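Local coordinates for GTPase-activating protein BEM3 (Saccharomyces cerevisiae S288C, PDB 6FSF) that stimulates GTP hydrolysis by the small GTPase CDC42, and less efficiently by RHO1, and carries tandem PX and PH domains associated with phosphoinositide binding, at residues A[93-96]-A[97-101]; A[81-84]-A[85-88]. All coordinates share one frame; numbering follows the deposited sequence.

Contact 1: A[93-96]-A[97-101]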
loop_
_atom_site.group_PDB
_atom_site.type_symbol
_atom_site.label_atom_id
_atom_site.label_comp_id
_atom_site.label_asym_id
_atom_site.label_seq_id
_atom_site.Cartn_x
_atom_site.Cartn_y
_atom_site.Cartn_z
ATOM N N VAL A 93 -5.578 -4.434 6.152
ATOM C CA VAL A 93 -4.806 -3.792 5.090
ATOM C C VAL A 93 -5.029 -2.287 5.109
ATOM O O VAL A 93 -4.086 -1.497 4.971
ATOM C CB VAL A 93 -5.180 -4.401 3.726
ATOM C CG1 VAL A 93 -4.587 -3.585 2.589
ATOM C CG2 VAL A 93 -4.718 -5.845 3.652
ATOM N N ASP A 94 -6.285 -1.869 5.283
ATOM C CA ASP A 94 -6.604 -0.448 5.367
ATOM C C ASP A 94 -5.931 0.198 6.570
ATOM O O ASP A 94 -5.400 1.310 6.478
ATOM C CB ASP A 94 -8.120 -0.260 5.443
ATOM C CG ASP A 94 -8.526 1.201 5.454
ATOM O OD1 ASP A 94 -9.133 1.655 4.462
ATOM O OD2 ASP A 94 -8.236 1.896 6.448
ATOM N N THR A 95 -5.942 -0.490 7.712
ATOM C CA THR A 95 -5.453 0.116 8.947
ATOM C C THR A 95 -3.936 0.266 8.931
ATOM O O THR A 95 -3.408 1.345 9.229
ATOM C CB THR A 95 -5.903 -0.712 10.151
ATOM O OG1 THR A 95 -7.335 -0.769 10.185
ATOM C CG2 THR A 95 -5.407 -0.084 11.439
ATOM N N ARG A 96 -3.217 -0.804 8.573
ATOM C CA ARG A 96 -1.759 -0.782 8.652
ATOM C C ARG A 96 -1.154 0.238 7.696
ATOM O O ARG A 96 -0.047 0.736 7.939
ATOM C CB ARG A 96 -1.198 -2.178 8.377
ATOM C CG ARG A 96 -1.320 -2.646 6.930
ATOM C CD ARG A 96 -1.111 -4.152 6.826
ATOM N NE ARG A 96 -0.881 -4.597 5.456
ATOM C CZ ARG A 96 -0.803 -5.873 5.090
ATOM N NH1 ARG A 96 -0.946 -6.834 5.993
ATOM N NH2 ARG A 96 -0.588 -6.190 3.818
ATOM N N LYS A 97 -1.860 0.566 6.612
ATOM C CA LYS A 97 -1.378 1.597 5.701
ATOM C C LYS A 97 -1.456 2.978 6.342
ATOM O O LYS A 97 -0.581 3.824 6.120
ATOM C CB LYS A 97 -2.181 1.549 4.403
ATOM C CG LYS A 97 -1.778 2.567 3.350
ATOM C CD LYS A 97 -2.578 2.336 2.079
ATOM C CE LYS A 97 -2.454 3.500 1.118
ATOM N NZ LYS A 97 -2.909 4.773 1.737
ATOM N N ASN A 98 -2.492 3.223 7.149
ATOM C CA ASN A 98 -2.614 4.514 7.819
ATOM C C ASN A 98 -1.569 4.669 8.915
ATOM O O ASN A 98 -1.012 5.758 9.101
ATOM C CB ASN A 98 -4.020 4.679 8.399
ATOM C CG ASN A 98 -5.095 4.657 7.334
ATOM O OD1 ASN A 98 -4.851 5.010 6.180
ATOM N ND2 ASN A 98 -6.299 4.248 7.717
ATOM N N ILE A 99 -1.294 3.594 9.656
ATOM C CA ILE A 99 -0.279 3.660 10.704
ATOM C C ILE A 99 1.095 3.905 10.094
ATOM O O ILE A 99 1.898 4.682 10.626
ATOM C CB ILE A 99 -0.302 2.373 11.550
ATOM C CG1 ILE A 99 -1.696 2.138 12.132
ATOM C CG2 ILE A 99 0.753 2.434 12.650
ATOM C CD1 ILE A 99 -1.802 0.900 12.976
ATOM N N LEU A 100 1.389 3.243 8.972
ATOM C CA LEU A 100 2.678 3.442 8.318
ATOM C C LEU A 100 2.815 4.866 7.792
ATOM O O LEU A 100 3.909 5.441 7.822
ATOM C CB LEU A 100 2.857 2.426 7.191
ATOM C CG LEU A 100 3.232 1.006 7.619
ATOM C CD1 LEU A 100 3.043 0.033 6.469
ATOM C CD2 LEU A 100 4.665 0.964 8.128
ATOM N N ASN A 101 1.718 5.450 7.305
ATOM C CA ASN A 101 1.745 6.848 6.887
ATOM C C ASN A 101 2.090 7.762 8.058
ATOM O O ASN A 101 2.945 8.649 7.939
ATOM C CB ASN A 101 0.400 7.240 6.275
ATOM C CG ASN A 101 0.456 7.336 4.765
ATOM O OD1 ASN A 101 1.436 7.820 4.200
ATOM N ND2 ASN A 101 -0.597 6.872 4.103
#
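Asp94 and Asn98 meet one helical turn apart through a weak hydrogen bond, ND2 of Asn98 lying 3.3 Å from OD2 of Asp94. The bond is bent, with an N-H...O angle of 120°, and the carboxylate stands almost perpendicular to the amide, their planes 85° apart. Asp94 holds its CG anti to the backbone N (chi1 -177°), beside the carbonyl carbon, which brings OD2 up to the amide while OD1 accepts a hydrogen bond from Asn205 of the PH domain.

Backbone bonds of the i to i+4 kind link the same two turns: Ile99 N to Thr95 O at 3.1 Å, and Leu100 N to Arg96 O at 3.1 Å. Lys97 N reaches Val93 O more weakly. All of this belongs to helix 90-107 of the PX domain, which packs on strand 19-29 through Val93, Arg96, Leu100 and Asn101.

Van der Waals packing completes the contact. CG2 of Thr95 lies 4.0 Å from CD1 of Ile99, an apolar pair four residues apart with the side chains running side by side, while OG1 of Thr95 bonds back to Thr91 O. Leu100 rests its CG 3.3 Å from the carbonyl O of Arg96. Three residues before Arg96, Val93 sets CG2 over one face of the buried guanidinium, 4.1 Å above its plane; that group is hydrogen-bonded to Leu84 O and Thr26 OG1.

Contact 2: A[81-84]-A[85-88]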
loop_
_atom_site.group_PDB
_atom_site.type_symbol
_atom_site.label_atom_id
_atom_site.label_comp_id
_atom_site.label_asym_id
_atom_site.label_seq_id
_atom_site.Cartn_x
_atom_site.Cartn_y
_atom_site.Cartn_z
ATOM N N ASP A 81 1.234 -3.254 14.334
ATOM C CA ASP A 81 1.444 -4.512 15.038
ATOM C C ASP A 81 1.676 -5.655 14.054
ATOM O O ASP A 81 1.238 -5.615 12.901
ATOM C CB ASP A 81 0.242 -4.817 15.934
ATOM C CG ASP A 81 0.481 -5.998 16.852
ATOM O OD1 ASP A 81 1.655 -6.387 17.028
ATOM O OD2 ASP A 81 -0.503 -6.533 17.405
ATOM N N ARG A 82 2.382 -6.685 14.527
ATOM C CA ARG A 82 2.664 -7.851 13.696
ATOM C C ARG A 82 1.400 -8.619 13.333
ATOM O O ARG A 82 1.397 -9.343 12.332
ATOM C CB ARG A 82 3.649 -8.779 14.409
ATOM C CG ARG A 82 4.896 -8.080 14.932
ATOM C CD ARG A 82 5.861 -9.070 15.563
ATOM N NE ARG A 82 6.488 -9.929 14.565
ATOM C CZ ARG A 82 7.680 -9.696 14.027
ATOM N NH1 ARG A 82 8.376 -8.631 14.399
ATOM N NH2 ARG A 82 8.179 -10.528 13.123
ATOM N N GLN A 83 0.329 -8.477 14.120
ATOM C CA GLN A 83 -0.922 -9.166 13.813
ATOM C C GLN A 83 -1.599 -8.590 12.576
ATOM O O GLN A 83 -2.368 -9.291 11.910
ATOM C CB GLN A 83 -1.871 -9.097 15.010
ATOM C CG GLN A 83 -1.665 -10.193 16.049
ATOM C CD GLN A 83 -0.358 -10.056 16.808
ATOM O OE1 GLN A 83 0.288 -9.009 16.777
ATOM N NE2 GLN A 83 0.037 -11.120 17.497
ATOM N N LEU A 84 -1.336 -7.321 12.256
ATOM C CA LEU A 84 -1.876 -6.719 11.044
ATOM C C LEU A 84 -1.292 -7.329 9.777
ATOM O O LEU A 84 -1.819 -7.071 8.689
ATOM C CB LEU A 84 -1.628 -5.209 11.055
ATOM C CG LEU A 84 -2.368 -4.401 12.123
ATOM C CD1 LEU A 84 -1.929 -2.945 12.109
ATOM C CD2 LEU A 84 -3.869 -4.505 11.922
ATOM N N PHE A 85 -0.229 -8.127 9.890
ATOM C CA PHE A 85 0.430 -8.746 8.747
ATOM C C PHE A 85 0.347 -10.268 8.777
ATOM O O PHE A 85 1.129 -10.936 8.092
ATOM C CB PHE A 85 1.896 -8.311 8.680
ATOM C CG PHE A 85 2.092 -6.865 8.328
ATOM C CD1 PHE A 85 2.295 -6.479 7.012
ATOM C CD2 PHE A 85 2.084 -5.890 9.311
ATOM C CE1 PHE A 85 2.482 -5.149 6.683
ATOM C CE2 PHE A 85 2.269 -4.558 8.990
ATOM C CZ PHE A 85 2.469 -4.186 7.674
ATOM N N GLN A 86 -0.575 -10.832 9.560
ATOM C CA GLN A 86 -0.652 -12.279 9.732
ATOM C C GLN A 86 -1.772 -12.902 8.905
ATOM O O GLN A 86 -1.506 -13.698 8.002
ATOM C CB GLN A 86 -0.814 -12.619 11.216
ATOM C CG GLN A 86 0.463 -12.407 12.026
ATOM C CD GLN A 86 0.353 -12.918 13.449
ATOM O OE1 GLN A 86 -0.621 -13.578 13.810
ATOM N NE2 GLN A 86 1.358 -12.615 14.266
ATOM N N THR A 87 -3.022 -12.556 9.193
ATOM C CA THR A 87 -4.165 -13.020 8.413
ATOM C C THR A 87 -4.639 -11.871 7.532
ATOM O O THR A 87 -4.993 -10.801 8.038
ATOM C CB THR A 87 -5.301 -13.522 9.311
ATOM O OG1 THR A 87 -5.969 -12.406 9.916
ATOM C CG2 THR A 87 -4.755 -14.427 10.403
ATOM N N LEU A 88 -4.635 -12.093 6.219
ATOM C CA LEU A 88 -4.988 -11.053 5.259
ATOM C C LEU A 88 -6.487 -10.764 5.295
ATOM O O LEU A 88 -7.301 -11.642 4.984
ATOM C CB LEU A 88 -4.567 -11.463 3.849
ATOM C CG LEU A 88 -4.708 -10.389 2.764
ATOM C CD1 LEU A 88 -3.713 -9.271 3.008
ATOM C CD2 LEU A 88 -4.546 -10.956 1.356
#
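Asp81 meets Phe85 through its backbone carbonyl: O of Asp81 lies in the plane of the phenyl ring, at its edge, 3.7 Å from CD2. The same carbonyl starts the turn by accepting the backbone N of Leu84, and OD1 of Asp81 adds a weak, bent bond from the N of Arg82.

Arg82 offers its carbonyl next. Phe85 N donates to O of Arg82 at 3.2 Å, fairly straight at 156° but from well above the carbonyl plane, and CG of Gln86 presses against that same oxygen at 3.2 Å. The Gln86 side chain then continues extended, with CG anti to its own carbonyl carbon (chi1 -73°), and runs alongside Gln83.

Gln83 contributes a weak backbone bond, Gln86 N to Gln83 O at 3.3 Å. Its side chain points the same way as that of Gln86, the two amide planes turned 43° from each other.

Leu84 places CB 4.2 Å from CD2 of Phe85, and its side chain reaches Lys92 and Ile99 of helix 90-107. The Phe85 ring spans between that helix, at Arg96, and Ile57 and Arg61 of helix 57-70. A serine in place of Phe85 would probably open a gap between the two helices and leave Ile57 and the side chains of Arg61 and Arg96 without the ring they pack on.

The i to i+3 bonds Leu84 N to Asp81 O and Phe85 N to Arg82 O are those of a short 3-10 segment at 82-84, here in the surface connection that joins helix 57-70 to helix 90-107 of the PX domain.

Both contacts lie in the PX domain, their centres about 11 Å apart, and contact 2 precedes contact 1 along the chain. Residues 81-88, with the short 3-10 segment at 82-84, belong to the connection after helix 57-70, and the chain then enters helix 90-107, which carries 93-101. The connection folds back onto that helix: NH1 of Arg96 lies 2.8 Å from O of Leu84, a probable hydrogen bond, while CG2 of Val93 packs on CD1 of Leu88 and CD1 of Ile99 on CD1 of Leu84. Helix 90-107 thus joins this surface connection to strand 19-29, and its bond to the PH domain is consistent with a part in packing the tandem domains together.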